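Aminotransferase, class IV (Brucella abortus, PDB 4TVI) probably catalyses the pyridoxal-phosphate-dependent transfer of the amino group of leucine, isoleucine or valine to 2-oxoglutarate, as a class IV aminotransferase. Local coordinates at residues I50-L60 with W127-P138; G240-K248 with F274-V282. One frame throughout, in Å; residues are numbered along the deposited sequence. Where two conformers were deposited one is given.

Interaction 1 (I50-L60 with W127-P138); sequences ILGAASQATWL and WAEEGDASTVAP
Gln56, at the first turn of the short helix 56-60, is gripped by the chain that leaves strand 120-128. Its backbone N gives a nearly straight bond (171°) to Glu129 O, 3.0 Å away; Ala57 N follows on to Ala128 O. With CG anti to the backbone N (chi1 -172°) and a bend at chi2, the chain brings the amide alongside residues 136-138, where NE2 donates to Val136 O at 2.8 Å; the oxygen lies in the amide plane, but the bond is bent (136°) and comes in from above the carbonyl plane of Val136. OE1 accepts from Ser62, so both ends of this buried amide are tied down.

On the same tight side Ala57 CB presses on Trp127 CB at 3.5 Å. Leu51 CD1 makes a CH-pi contact over one face of the indole, 3.5 Å from the centroid of the Trp127 five-membered ring. Ser55 OG donates to Glu129 OE1 at 2.7 Å on its syn side, while Trp127 NE1 donates to Glu129 OE2, which lies in the indole plane while NE1 stands above the carboxylate plane; the bond steadies indole and carboxylate together. Arg49 of the second subunit forms a salt bridge with OE2.

Toward solvent the fit slackens: Leu60 CD2 and Val136 CG2 stand 4.4 Å apart, and a water donates to both Leu60 O and Val136 O. The loop beyond is held by its own Asx turn at Asp132.

Trp127 and Ile50 lie against strands 35-39 and 143-151, and Leu51 and Gly52 pair antiparallel with a strand of the second subunit, carrying the sheet across the dimer interface.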
ATOM      1  N   ILE A  50     -14.629  -7.693   6.305  1.00 17.27           N
ATOM      2  CA  ILE A  50     -14.354  -6.684   7.326  1.00 19.66           C
ATOM      3  C   ILE A  50     -14.123  -5.271   6.781  1.00 18.89           C
ATOM      4  O   ILE A  50     -14.280  -4.298   7.512  1.00 21.90           O
ATOM      5  CB  ILE A  50     -13.131  -7.087   8.184  1.00 19.12           C
ATOM      6  CG1 ILE A  50     -11.893  -7.273   7.310  1.00 13.97           C
ATOM      7  CG2 ILE A  50     -13.424  -8.375   8.949  1.00 19.88           C
ATOM      8  CD1 ILE A  50     -10.610  -7.416   8.097  1.00 13.45           C
ATOM      9  N   LEU A  51     -13.754  -5.156   5.509  1.00 19.26           N
ATOM     10  CA  LEU A  51     -13.506  -3.843   4.899  1.00 18.14           C
ATOM     11  C   LEU A  51     -14.594  -3.460   3.893  1.00 21.05           C
ATOM     12  O   LEU A  51     -14.914  -4.224   2.983  1.00 22.78           O
ATOM     13  CB  LEU A  51     -12.137  -3.814   4.214  1.00 13.52           C
ATOM     14  CG  LEU A  51     -11.006  -3.163   5.011  1.00 17.31           C
ATOM     15  CD1 LEU A  51     -10.804  -3.854   6.345  1.00 14.45           C
ATOM     16  CD2 LEU A  51      -9.700  -3.141   4.209  1.00 17.20           C
ATOM     17  N   GLY A  52     -15.154  -2.267   4.059  1.00 20.29           N
ATOM     18  CA  GLY A  52     -16.235  -1.810   3.208  1.00 19.67           C
ATOM     19  C   GLY A  52     -15.776  -1.222   1.888  1.00 21.83           C
ATOM     20  O   GLY A  52     -14.619  -0.826   1.733  1.00 20.70           O
ATOM     21  N   ALA A  53     -16.694  -1.160   0.930  1.00 20.28           N
ATOM     22  CA  ALA A  53     -16.398  -0.602  -0.381  1.00 19.22           C
ATOM     23  C   ALA A  53     -16.006   0.864  -0.270  1.00 19.25           C
ATOM     24  O   ALA A  53     -15.300   1.393  -1.128  1.00 21.88           O
ATOM     25  CB  ALA A  53     -17.593  -0.762  -1.307  1.00 19.72           C
ATOM     26  N   ALA A  54     -16.469   1.517   0.793  1.00 17.12           N
ATOM     27  CA  ALA A  54     -16.178   2.927   1.009  1.00 17.86           C
ATOM     28  C   ALA A  54     -15.367   3.163   2.276  1.00 17.87           C
ATOM     29  O   ALA A  54     -15.272   4.291   2.748  1.00 20.81           O
ATOM     30  CB  ALA A  54     -17.474   3.736   1.051  1.00 19.56           C
ATOM     31  N   SER A  55     -14.806   2.097   2.843  1.00 17.21           N
ATOM     32  CA  SER A  55     -13.873   2.237   3.957  1.00 16.03           C
ATOM     33  C   SER A  55     -12.615   2.926   3.454  1.00 14.64           C
ATOM     34  O   SER A  55     -12.139   2.619   2.366  1.00 14.14           O
ATOM     35  CB  SER A  55     -13.519   0.877   4.575  1.00 14.92           C
ATOM     36  OG  SER A  55     -14.652   0.259   5.156  1.00 17.14           O
ATOM     37  N   GLN A  56     -12.088   3.867   4.235  1.00 15.46           N
ATOM     38  CA  GLN A  56     -10.873   4.583   3.863  1.00 16.98           C
ATOM     39  C   GLN A  56      -9.745   3.595   3.584  1.00 16.74           C
ATOM     40  O   GLN A  56      -9.016   3.730   2.606  1.00 17.27           O
ATOM     41  CB  GLN A  56     -10.464   5.563   4.971  1.00 18.87           C
ATOM     42  CG  GLN A  56      -9.320   6.516   4.606  1.00 18.98           C
ATOM     43  CD  GLN A  56      -7.939   5.941   4.891  1.00 18.47           C
ATOM     44  OE1 GLN A  56      -7.804   4.846   5.432  1.00 17.40           O
ATOM     45  NE2 GLN A  56      -6.906   6.689   4.528  1.00 18.73           N
ATOM     46  N   ALA A  57      -9.617   2.590   4.446  1.00 15.57           N
ATOM     47  CA  ALA A  57      -8.530   1.625   4.330  1.00 14.52           C
ATOM     48  C   ALA A  57      -8.609   0.829   3.035  1.00 13.49           C
ATOM     49  O   ALA A  57      -7.592   0.409   2.485  1.00 13.99           O
ATOM     50  CB  ALA A  57      -8.536   0.686   5.517  1.00 16.05           C
ATOM     51  N   THR A  58      -9.822   0.629   2.542  1.00 12.65           N
ATOM     52  CA  THR A  58     -10.023  -0.231   1.390  1.00 12.88           C
ATOM     53  C   THR A  58      -9.334   0.312   0.132  1.00 13.89           C
ATOM     54  O   THR A  58      -8.641  -0.429  -0.573  1.00 15.17           O
ATOM     55  CB  THR A  58     -11.524  -0.434   1.127  1.00 17.81           C
ATOM     56  OG1 THR A  58     -12.116  -1.085   2.262  1.00 19.84           O
ATOM     57  CG2 THR A  58     -11.747  -1.284  -0.114  1.00 17.90           C
ATOM     58  N   TRP A  59      -9.490   1.602  -0.149  1.00 14.24           N
ATOM     59  CA  TRP A  59      -8.906   2.138  -1.375  1.00 16.26           C
ATOM     60  C   TRP A  59      -7.817   3.184  -1.138  1.00 17.06           C
ATOM     61  O   TRP A  59      -7.289   3.744  -2.095  1.00 15.48           O
ATOM     62  CB  TRP A  59     -10.000   2.717  -2.278  1.00 14.29           C
ATOM     63  CG  TRP A  59     -10.819   3.814  -1.665  1.00 18.45           C
ATOM     64  CD1 TRP A  59     -11.710   3.700  -0.630  1.00 19.32           C
ATOM     65  CD2 TRP A  59     -10.865   5.181  -2.085  1.00 20.32           C
ATOM     66  NE1 TRP A  59     -12.284   4.920  -0.367  1.00 18.78           N
ATOM     67  CE2 TRP A  59     -11.787   5.844  -1.249  1.00 20.62           C
ATOM     68  CE3 TRP A  59     -10.217   5.911  -3.088  1.00 22.34           C
ATOM     69  CZ2 TRP A  59     -12.073   7.201  -1.384  1.00 23.12           C
ATOM     70  CZ3 TRP A  59     -10.498   7.258  -3.218  1.00 24.21           C
ATOM     71  CH2 TRP A  59     -11.419   7.890  -2.371  1.00 26.17           C
ATOM     72  N   LEU A  60      -7.461   3.429   0.122  1.00 18.20           N
ATOM     73  CA  LEU A  60      -6.411   4.401   0.427  1.00 18.24           C
ATOM     74  C   LEU A  60      -5.310   3.803   1.325  1.00 17.99           C
ATOM     75  O   LEU A  60      -4.348   4.484   1.680  1.00 17.93           O
ATOM     76  CB  LEU A  60      -7.027   5.659   1.053  1.00 18.03           C
ATOM     77  CG  LEU A  60      -7.929   6.444   0.084  1.00 18.43           C
ATOM     78  CD1 LEU A  60      -8.717   7.548   0.783  1.00 17.86           C
ATOM     79  CD2 LEU A  60      -7.136   7.022  -1.106  1.00 19.19           C
ATOM     80  N   TRP A 127      -6.974  -0.760  10.964  1.00 15.48           N
ATOM     81  CA  TRP A 127      -7.181   0.061   9.774  1.00 15.47           C
ATOM     82  C   TRP A 127      -8.140   1.217  10.066  1.00 14.61           C
ATOM     83  O   TRP A 127      -8.882   1.189  11.048  1.00 16.77           O
ATOM     84  CB  TRP A 127      -7.720  -0.788   8.626  1.00 13.90           C
ATOM     85  CG  TRP A 127      -9.139  -1.242   8.844  1.00 18.27           C
ATOM     86  CD1 TRP A 127     -10.277  -0.622   8.406  1.00 19.58           C
ATOM     87  CD2 TRP A 127      -9.566  -2.405   9.565  1.00 17.48           C
ATOM     88  NE1 TRP A 127     -11.385  -1.334   8.805  1.00 21.80           N
ATOM     89  CE2 TRP A 127     -10.976  -2.431   9.521  1.00 18.83           C
ATOM     90  CE3 TRP A 127      -8.893  -3.427  10.246  1.00 20.12           C
ATOM     91  CZ2 TRP A 127     -11.726  -3.442  10.123  1.00 18.06           C
ATOM     92  CZ3 TRP A 127      -9.643  -4.433  10.847  1.00 21.37           C
ATOM     93  CH2 TRP A 127     -11.044  -4.431  10.782  1.00 18.76           C
ATOM     94  N   ALA A 128      -8.138   2.226   9.205  1.00 15.49           N
ATOM     95  CA  ALA A 128      -9.053   3.352   9.371  1.00 16.31           C
ATOM     96  C   ALA A 128     -10.315   3.150   8.549  1.00 17.86           C
ATOM     97  O   ALA A 128     -10.243   2.791   7.374  1.00 18.43           O
ATOM     98  CB  ALA A 128      -8.378   4.655   8.983  1.00 16.04           C
ATOM     99  N   GLU A 129     -11.472   3.375   9.169  1.00 17.99           N
ATOM    100  CA  GLU A 129     -12.738   3.303   8.448  1.00 20.92           C
ATOM    101  C   GLU A 129     -13.035   4.600   7.688  1.00 22.70           C
ATOM    102  O   GLU A 129     -13.683   4.571   6.644  1.00 21.67           O
ATOM    103  CB  GLU A 129     -13.899   2.997   9.397  1.00 19.58           C
ATOM    104  CG  GLU A 129     -14.048   1.535   9.754  1.00 19.57           C
ATOM    105  CD  GLU A 129     -14.480   0.691   8.570  1.00 21.01           C
ATOM    106  OE1 GLU A 129     -15.134   1.238   7.652  1.00 23.24           O
ATOM    107  OE2 GLU A 129     -14.161  -0.517   8.552  1.00 19.00           O
ATOM    108  N   GLU A 130     -12.574   5.730   8.222  1.00 22.41           N
ATOM    109  CA  GLU A 130     -12.866   7.039   7.637  0.54 23.27           C
ATOM    110  C   GLU A 130     -11.602   7.848   7.384  1.00 22.31           C
ATOM    111  O   GLU A 130     -10.571   7.624   8.021  1.00 19.67           O
ATOM    112  CB  GLU A 130     -13.787   7.851   8.549  0.54 24.38           C
ATOM    113  CG  GLU A 130     -14.992   7.112   9.088  0.54 25.38           C
ATOM    114  CD  GLU A 130     -15.764   7.956  10.082  0.54 26.89           C
ATOM    115  OE1 GLU A 130     -16.125   9.103   9.736  0.54 27.73           O
ATOM    116  OE2 GLU A 130     -15.991   7.483  11.214  0.54 27.09           O
ATOM    117  N   GLY A 131     -11.696   8.802   6.465  1.00 21.89           N
ATOM    118  CA  GLY A 131     -10.620   9.747   6.245  1.00 22.25           C
ATOM    119  C   GLY A 131     -11.024  11.044   6.916  1.00 26.37           C
ATOM    120  O   GLY A 131     -12.200  11.226   7.251  1.00 25.78           O
ATOM    121  N   ASP A 132     -10.066  11.937   7.138  1.00 28.99           N
ATOM    122  CA  ASP A 132     -10.386  13.249   7.686  1.00 30.98           C
ATOM    123  C   ASP A 132     -10.821  14.182   6.563  1.00 32.24           C
ATOM    124  O   ASP A 132     -11.233  13.725   5.498  1.00 33.72           O
ATOM    125  CB  ASP A 132      -9.198  13.831   8.461  1.00 31.59           C
ATOM    126  CG  ASP A 132      -7.963  14.040   7.598  1.00 33.22           C
ATOM    127  OD1 ASP A 132      -8.062  14.022   6.351  1.00 32.85           O
ATOM    128  OD2 ASP A 132      -6.876  14.224   8.184  1.00 34.62           O
ATOM    129  N   ALA A 133     -10.700  15.486   6.793  1.00 34.66           N
ATOM    130  CA  ALA A 133     -11.122  16.489   5.816  1.00 36.87           C
ATOM    131  C   ALA A 133     -10.420  16.329   4.466  1.00 36.45           C
ATOM    132  O   ALA A 133     -10.950  16.737   3.430  1.00 37.97           O
ATOM    133  CB  ALA A 133     -10.885  17.887   6.364  1.00 38.57           C
ATOM    134  N   SER A 134      -9.225  15.746   4.487  1.00 35.26           N
ATOM    135  CA  SER A 134      -8.422  15.573   3.277  1.00 35.65           C
ATOM    136  C   SER A 134      -8.822  14.340   2.474  1.00 34.43           C
ATOM    137  O   SER A 134      -8.284  14.099   1.391  1.00 33.24           O
ATOM    138  CB  SER A 134      -6.942  15.464   3.640  1.00 34.49           C
ATOM    139  OG  SER A 134      -6.686  14.230   4.298  1.00 32.80           O
ATOM    140  N   THR A 135      -9.734  13.551   3.037  1.00 33.84           N
ATOM    141  CA  THR A 135     -10.161  12.265   2.478  1.00 34.05           C
ATOM    142  C   THR A 135      -9.039  11.215   2.474  1.00 30.12           C
ATOM    143  O   THR A 135      -9.233  10.100   2.957  1.00 28.41           O
ATOM    144  CB  THR A 135     -10.705  12.409   1.040  1.00 37.97           C
ATOM    145  OG1 THR A 135     -11.680  13.459   0.992  1.00 40.90           O
ATOM    146  CG2 THR A 135     -11.331  11.103   0.574  1.00 37.81           C
ATOM    147  N   VAL A 136      -7.872  11.568   1.942  1.00 26.58           N
ATOM    148  CA  VAL A 136      -6.769  10.618   1.834  1.00 23.15           C
ATOM    149  C   VAL A 136      -6.182  10.231   3.194  1.00 23.05           C
ATOM    150  O   VAL A 136      -5.911   9.056   3.440  1.00 25.03           O
ATOM    151  CB  VAL A 136      -5.653  11.172   0.924  1.00 24.84           C
ATOM    152  CG1 VAL A 136      -4.378  10.351   1.045  1.00 21.95           C
ATOM    153  CG2 VAL A 136      -6.133  11.233  -0.518  1.00 25.43           C
ATOM    154  N   ALA A 137      -5.975  11.211   4.067  1.00 20.69           N
ATOM    155  CA  ALA A 137      -5.417  10.939   5.392  1.00 20.13           C
ATOM    156  C   ALA A 137      -6.451  10.298   6.317  1.00 22.08           C
ATOM    157  O   ALA A 137      -7.597  10.746   6.382  1.00 23.70           O
ATOM    158  CB  ALA A 137      -4.875  12.214   6.011  1.00 22.97           C
ATOM    159  N   PRO A 138      -6.046   9.242   7.037  1.00 19.89           N
ATOM    160  CA  PRO A 138      -6.951   8.513   7.932  1.00 21.56           C
ATOM    161  C   PRO A 138      -7.427   9.340   9.126  1.00 20.85           C
ATOM    162  O   PRO A 138      -6.659  10.117   9.691  1.00 19.11           O
ATOM    163  CB  PRO A 138      -6.093   7.333   8.412  1.00 18.78           C
ATOM    164  CG  PRO A 138      -4.695   7.804   8.278  1.00 18.96           C
ATOM    165  CD  PRO A 138      -4.684   8.683   7.055  1.00 18.31           C
TER
HETATM  166  O   HOH W   1      -3.959   7.115   2.839  1.00 30.17           O

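Interaction 2 (G240-K248 with F274-V282); sequences GITRQRVIK and FSTGNMSKV
The phosphate-binding end of the cofactor site in this class IV (fold type IV) aminotransferase is built on the N-terminus of helix 241-252, whose first turns pack here against strand 272-277 and the turn leading into strand 281-288. Ile241 N and Thr242 OG1 hydrogen-bond the phosphate of the pyridoxal-phosphate-modified lysine at position 180, and the helix N-terminus probably also favours the anion electrostatically. Helix 241-248 and strand 274-277 run at 119° to each other, their axes 6.7 Å apart at closest approach.

No direct hydrogen bond joins the two segments; close packing and waters do the work. Thr242 is wedged against the turn. Its methyl CG2, anti to the backbone N, lies 3.4 Å from Lys281 O and, more loosely, nears Thr276 CB. Its OG1 comes within 3.3 Å of Gly277 C. One helical turn on, Val246 CG2 meets Thr276 CG2 tip to tip at 3.8 Å and crosses the Val282 side chain, while CG1 reaches the edge of the Phe274 ring. Thr276 OG1 sits beside Arg243 CA; the guanidinium of Arg243 leads away to a salt bridge with Glu259.

Two waters fill in the polar links. One accepts from Arg243 N and hydrogen-bonds Thr276 OG1. The other donates to Thr242 OG1 at 2.7 Å and accepts from Lys281 NZ, tying the phosphate-binding threonine to the lysine as its second shell. That ammonium is itself anchored on Asn278: NZ donates to OD1, and to the backbone O of Asn278 at 3.1 Å, in the carbonyl plane and on a lone pair.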
ATOM      1  N   GLY A 240      12.890  -8.129  12.252  1.00 15.74           N
ATOM      2  CA  GLY A 240      11.937  -9.139  12.670  1.00 16.62           C
ATOM      3  C   GLY A 240      12.069  -9.593  14.104  1.00 18.14           C
ATOM      4  O   GLY A 240      13.158  -9.586  14.678  1.00 18.61           O
ATOM      5  N   ILE A 241      10.941  -9.974  14.688  1.00 18.24           N
ATOM      6  CA  ILE A 241      10.915 -10.500  16.045  1.00 16.57           C
ATOM      7  C   ILE A 241      11.543 -11.891  16.101  1.00 15.73           C
ATOM      8  O   ILE A 241      12.247 -12.227  17.058  1.00 16.07           O
ATOM      9  CB  ILE A 241       9.476 -10.540  16.586  1.00 16.97           C
ATOM     10  CG1 ILE A 241       8.978  -9.113  16.818  1.00 15.39           C
ATOM     11  CG2 ILE A 241       9.399 -11.338  17.881  1.00 18.29           C
ATOM     12  CD1 ILE A 241       7.535  -9.037  17.142  1.00 15.02           C
ATOM     13  N   THR A 242      11.296 -12.697  15.070  1.00 15.16           N
ATOM     14  CA  THR A 242      11.898 -14.025  14.992  1.00 16.64           C
ATOM     15  C   THR A 242      13.406 -13.887  14.815  1.00 16.71           C
ATOM     16  O   THR A 242      14.183 -14.619  15.425  1.00 12.27           O
ATOM     17  CB  THR A 242      11.326 -14.855  13.832  1.00 16.26           C
ATOM     18  OG1 THR A 242       9.910 -14.645  13.739  1.00 17.13           O
ATOM     19  CG2 THR A 242      11.614 -16.339  14.049  1.00 15.34           C
ATOM     20  N   ARG A 243      13.795 -12.934  13.973  1.00 10.68           N
ATOM     21  CA  ARG A 243      15.199 -12.600  13.723  1.00 14.13           C
ATOM     22  C   ARG A 243      15.950 -12.296  15.015  1.00 12.68           C
ATOM     23  O   ARG A 243      17.009 -12.870  15.274  1.00 13.52           O
ATOM     24  CB  ARG A 243      15.289 -11.397  12.775  1.00 15.57           C
ATOM     25  CG  ARG A 243      16.685 -10.784  12.645  1.00 14.82           C
ATOM     26  CD  ARG A 243      16.602  -9.406  12.001  1.00 16.64           C
ATOM     27  NE  ARG A 243      17.922  -8.825  11.798  1.00 19.05           N
ATOM     28  CZ  ARG A 243      18.602  -8.173  12.732  1.00 19.38           C
ATOM     29  NH1 ARG A 243      18.079  -8.004  13.945  1.00 18.13           N
ATOM     30  NH2 ARG A 243      19.807  -7.695  12.453  1.00 20.90           N
ATOM     31  N   GLN A 244      15.387 -11.407  15.828  1.00 12.38           N
ATOM     32  CA  GLN A 244      16.000 -11.021  17.096  1.00 14.87           C
ATOM     33  C   GLN A 244      16.107 -12.209  18.047  1.00 17.74           C
ATOM     34  O   GLN A 244      17.095 -12.348  18.763  1.00 20.37           O
ATOM     35  CB  GLN A 244      15.196  -9.902  17.760  1.00 17.16           C
ATOM     36  CG  GLN A 244      15.137  -8.605  16.962  1.00 18.24           C
ATOM     37  CD  GLN A 244      14.141  -7.620  17.544  1.00 19.66           C
ATOM     38  OE1 GLN A 244      14.035  -7.467  18.762  1.00 18.02           O
ATOM     39  NE2 GLN A 244      13.387  -6.961  16.672  1.00 21.01           N
ATOM     40  N   ARG A 245      15.082 -13.057  18.056  1.00 18.44           N
ATOM     41  CA  ARG A 245      15.070 -14.218  18.935  1.00 18.03           C
ATOM     42  C   ARG A 245      16.177 -15.192  18.550  1.00 17.20           C
ATOM     43  O   ARG A 245      16.886 -15.704  19.417  1.00 17.54           O
ATOM     44  CB  ARG A 245      13.708 -14.920  18.897  1.00 16.72           C
ATOM     45  CG  ARG A 245      13.610 -16.115  19.852  1.00 17.79           C
ATOM     46  CD  ARG A 245      13.840 -15.679  21.300  1.00 18.32           C
ATOM     47  NE  ARG A 245      12.838 -14.708  21.728  1.00 18.52           N
ATOM     48  CZ  ARG A 245      12.849 -14.072  22.894  1.00 20.68           C
ATOM     49  NH1 ARG A 245      13.820 -14.297  23.773  1.00 23.63           N
ATOM     50  NH2 ARG A 245      11.881 -13.210  23.183  1.00 16.99           N
ATOM     51  N   VAL A 246      16.318 -15.441  17.249  1.00 14.34           N
ATOM     52  CA  VAL A 246      17.336 -16.356  16.732  1.00 14.91           C
ATOM     53  C   VAL A 246      18.758 -15.830  16.994  1.00 16.82           C
ATOM     54  O   VAL A 246      19.658 -16.590  17.381  1.00 16.55           O
ATOM     55  CB  VAL A 246      17.134 -16.605  15.219  1.00 14.87           C
ATOM     56  CG1 VAL A 246      18.357 -17.281  14.596  1.00 15.06           C
ATOM     57  CG2 VAL A 246      15.872 -17.427  14.979  1.00 15.22           C
ATOM     58  N   ILE A 247      18.950 -14.528  16.810  1.00 15.06           N
ATOM     59  CA  ILE A 247      20.238 -13.905  17.105  1.00 18.80           C
ATOM     60  C   ILE A 247      20.582 -14.086  18.579  1.00 22.13           C
ATOM     61  O   ILE A 247      21.696 -14.469  18.927  1.00 24.18           O
ATOM     62  CB  ILE A 247      20.237 -12.400  16.762  1.00 16.00           C
ATOM     63  CG1 ILE A 247      20.163 -12.191  15.247  1.00 14.17           C
ATOM     64  CG2 ILE A 247      21.468 -11.725  17.324  1.00 13.24           C
ATOM     65  CD1 ILE A 247      19.977 -10.732  14.853  1.00 14.55           C
ATOM     66  N   LYS A 248      19.604 -13.817  19.436  1.00 23.05           N
ATOM     67  CA  LYS A 248      19.780 -13.931  20.878  1.00 21.99           C
ATOM     68  C   LYS A 248      20.142 -15.361  21.278  1.00 21.31           C
ATOM     69  O   LYS A 248      21.068 -15.577  22.056  1.00 21.05           O
ATOM     70  CB  LYS A 248      18.507 -13.472  21.598  1.00 22.00           C
ATOM     71  CG  LYS A 248      18.558 -13.536  23.119  1.00 26.58           C
ATOM     72  CD  LYS A 248      17.286 -12.951  23.726  1.00 28.42           C
ATOM     73  CE  LYS A 248      17.120 -13.355  25.187  1.00 34.26           C
ATOM     74  NZ  LYS A 248      18.228 -12.875  26.050  1.00 37.35           N
ATOM     75  N   PHE A 274      19.852 -18.930   5.322  1.00 15.35           N
ATOM     76  CA  PHE A 274      18.519 -19.243   5.826  1.00 18.07           C
ATOM     77  C   PHE A 274      17.707 -17.985   6.113  1.00 18.48           C
ATOM     78  O   PHE A 274      18.227 -16.868   6.074  1.00 19.47           O
ATOM     79  CB  PHE A 274      18.605 -20.136   7.073  1.00 16.52           C
ATOM     80  CG  PHE A 274      19.201 -19.471   8.293  1.00 16.65           C
ATOM     81  CD1 PHE A 274      20.569 -19.530   8.537  1.00 14.70           C
ATOM     82  CD2 PHE A 274      18.387 -18.853   9.233  1.00 17.07           C
ATOM     83  CE1 PHE A 274      21.114 -18.948   9.671  1.00 12.87           C
ATOM     84  CE2 PHE A 274      18.924 -18.269  10.372  1.00 14.73           C
ATOM     85  CZ  PHE A 274      20.292 -18.322  10.591  1.00 17.60           C
ATOM     86  N   SER A 275      16.417 -18.170   6.357  1.00 18.59           N
ATOM     87  CA  SER A 275      15.542 -17.047   6.652  1.00 17.08           C
ATOM     88  C   SER A 275      14.826 -17.269   7.978  1.00 19.86           C
ATOM     89  O   SER A 275      14.719 -18.404   8.457  1.00 19.13           O
ATOM     90  CB  SER A 275      14.528 -16.842   5.528  1.00 19.91           C
ATOM     91  OG  SER A 275      13.579 -17.891   5.496  1.00 22.87           O
ATOM     92  N   THR A 276      14.354 -16.176   8.572  1.00 18.97           N
ATOM     93  CA  THR A 276      13.540 -16.246   9.780  1.00 16.24           C
ATOM     94  C   THR A 276      12.258 -15.461   9.567  1.00 16.68           C
ATOM     95  O   THR A 276      12.224 -14.496   8.805  1.00 17.84           O
ATOM     96  CB  THR A 276      14.268 -15.698  11.028  1.00 15.69           C
ATOM     97  OG1 THR A 276      14.560 -14.305  10.842  1.00 14.60           O
ATOM     98  CG2 THR A 276      15.565 -16.466  11.290  1.00 13.44           C
ATOM     99  N   GLY A 277      11.196 -15.882  10.237  1.00 15.99           N
ATOM    100  CA  GLY A 277       9.911 -15.234  10.088  1.00 13.40           C
ATOM    101  C   GLY A 277       8.879 -15.957  10.914  1.00 15.18           C
ATOM    102  O   GLY A 277       9.126 -17.062  11.382  1.00 16.41           O
ATOM    103  N   ASN A 278       7.721 -15.343  11.102  1.00 14.72           N
ATOM    104  CA  ASN A 278       6.723 -15.915  11.989  1.00 15.34           C
ATOM    105  C   ASN A 278       6.198 -17.288  11.590  1.00 15.82           C
ATOM    106  O   ASN A 278       5.990 -18.143  12.448  1.00 16.37           O
ATOM    107  CB  ASN A 278       5.533 -14.968  12.111  1.00 14.87           C
ATOM    108  CG  ASN A 278       4.358 -15.627  12.783  1.00 16.42           C
ATOM    109  OD1 ASN A 278       4.467 -16.095  13.916  1.00 18.39           O
ATOM    110  ND2 ASN A 278       3.227 -15.689  12.082  1.00 14.97           N
ATOM    111  N   MET A 279       5.977 -17.496  10.296  1.00 17.40           N
ATOM    112  CA  MET A 279       5.237 -18.675   9.844  1.00 19.44           C
ATOM    113  C   MET A 279       5.935 -20.004  10.136  1.00 21.06           C
ATOM    114  O   MET A 279       5.288 -20.961  10.571  1.00 20.82           O
ATOM    115  CB  MET A 279       4.926 -18.575   8.351  1.00 18.97           C
ATOM    116  CG  MET A 279       3.965 -19.652   7.887  1.00 23.22           C
ATOM    117  SD  MET A 279       2.317 -19.436   8.608  1.00 34.31           S
ATOM    118  CE  MET A 279       1.953 -17.764   8.099  1.00 44.14           C
ATOM    119  N   SER A 280       7.243 -20.071   9.889  1.00 20.71           N
ATOM    120  CA  SER A 280       7.988 -21.316  10.087  1.00 22.89           C
ATOM    121  C   SER A 280       9.267 -21.122  10.907  1.00 22.69           C
ATOM    122  O   SER A 280      10.071 -22.051  11.044  1.00 23.76           O
ATOM    123  CB  SER A 280       8.329 -21.947   8.736  1.00 24.45           C
ATOM    124  OG  SER A 280       7.157 -22.346   8.043  1.00 28.18           O
ATOM    125  N   LYS A 281       9.440 -19.911  11.434  1.00 18.76           N
ATOM    126  CA  LYS A 281      10.530 -19.560  12.350  1.00 15.81           C
ATOM    127  C   LYS A 281      11.909 -19.585  11.693  1.00 17.34           C
ATOM    128  O   LYS A 281      12.557 -18.553  11.579  1.00 18.43           O
ATOM    129  CB  LYS A 281      10.501 -20.464  13.586  1.00 14.79           C
ATOM    130  CG  LYS A 281       9.158 -20.423  14.318  1.00 15.50           C
ATOM    131  CD  LYS A 281       8.676 -18.983  14.534  1.00 14.33           C
ATOM    132  CE  LYS A 281       7.360 -18.951  15.300  1.00 14.61           C
ATOM    133  NZ  LYS A 281       6.770 -17.583  15.398  1.00 13.21           N
ATOM    134  N   VAL A 282      12.382 -20.760  11.303  1.00 18.01           N
ATOM    135  CA  VAL A 282      13.695 -20.870  10.674  1.00 17.25           C
ATOM    136  C   VAL A 282      13.595 -21.734   9.424  1.00 18.96           C
ATOM    137  O   VAL A 282      13.166 -22.886   9.498  1.00 20.58           O
ATOM    138  CB  VAL A 282      14.745 -21.458  11.646  1.00 19.54           C
ATOM    139  CG1 VAL A 282      16.075 -21.666  10.939  1.00 20.64           C
ATOM    140  CG2 VAL A 282      14.930 -20.543  12.843  1.00 17.22           C
TER
HETATM  141  O   HOH W   2       8.065 -15.100  15.695  1.00 17.31           O
HETATM  142  O   HOH W   3      12.416 -12.522  11.419  1.00 16.62           O

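Interaction 1 is complete before interaction 2 begins along the chain. They occupy separate parts of the fold, their centres about 33 Å apart and their nearest atoms about 16 Å, and do not touch. Interaction 1 sits where strand 120-128 leaves the antiparallel sheet that also holds strands 35-39 and 143-151, against helix 56-60, and it is pressed against the second subunit. Interaction 2 is buried near the centre of the chain, where helix 241-252 packs on strands 272-277 and 281-288 of the mixed sheet; no other chain reaches its segments. One contact thus lies at the dimer interface, the other at the phosphate end of the cofactor site.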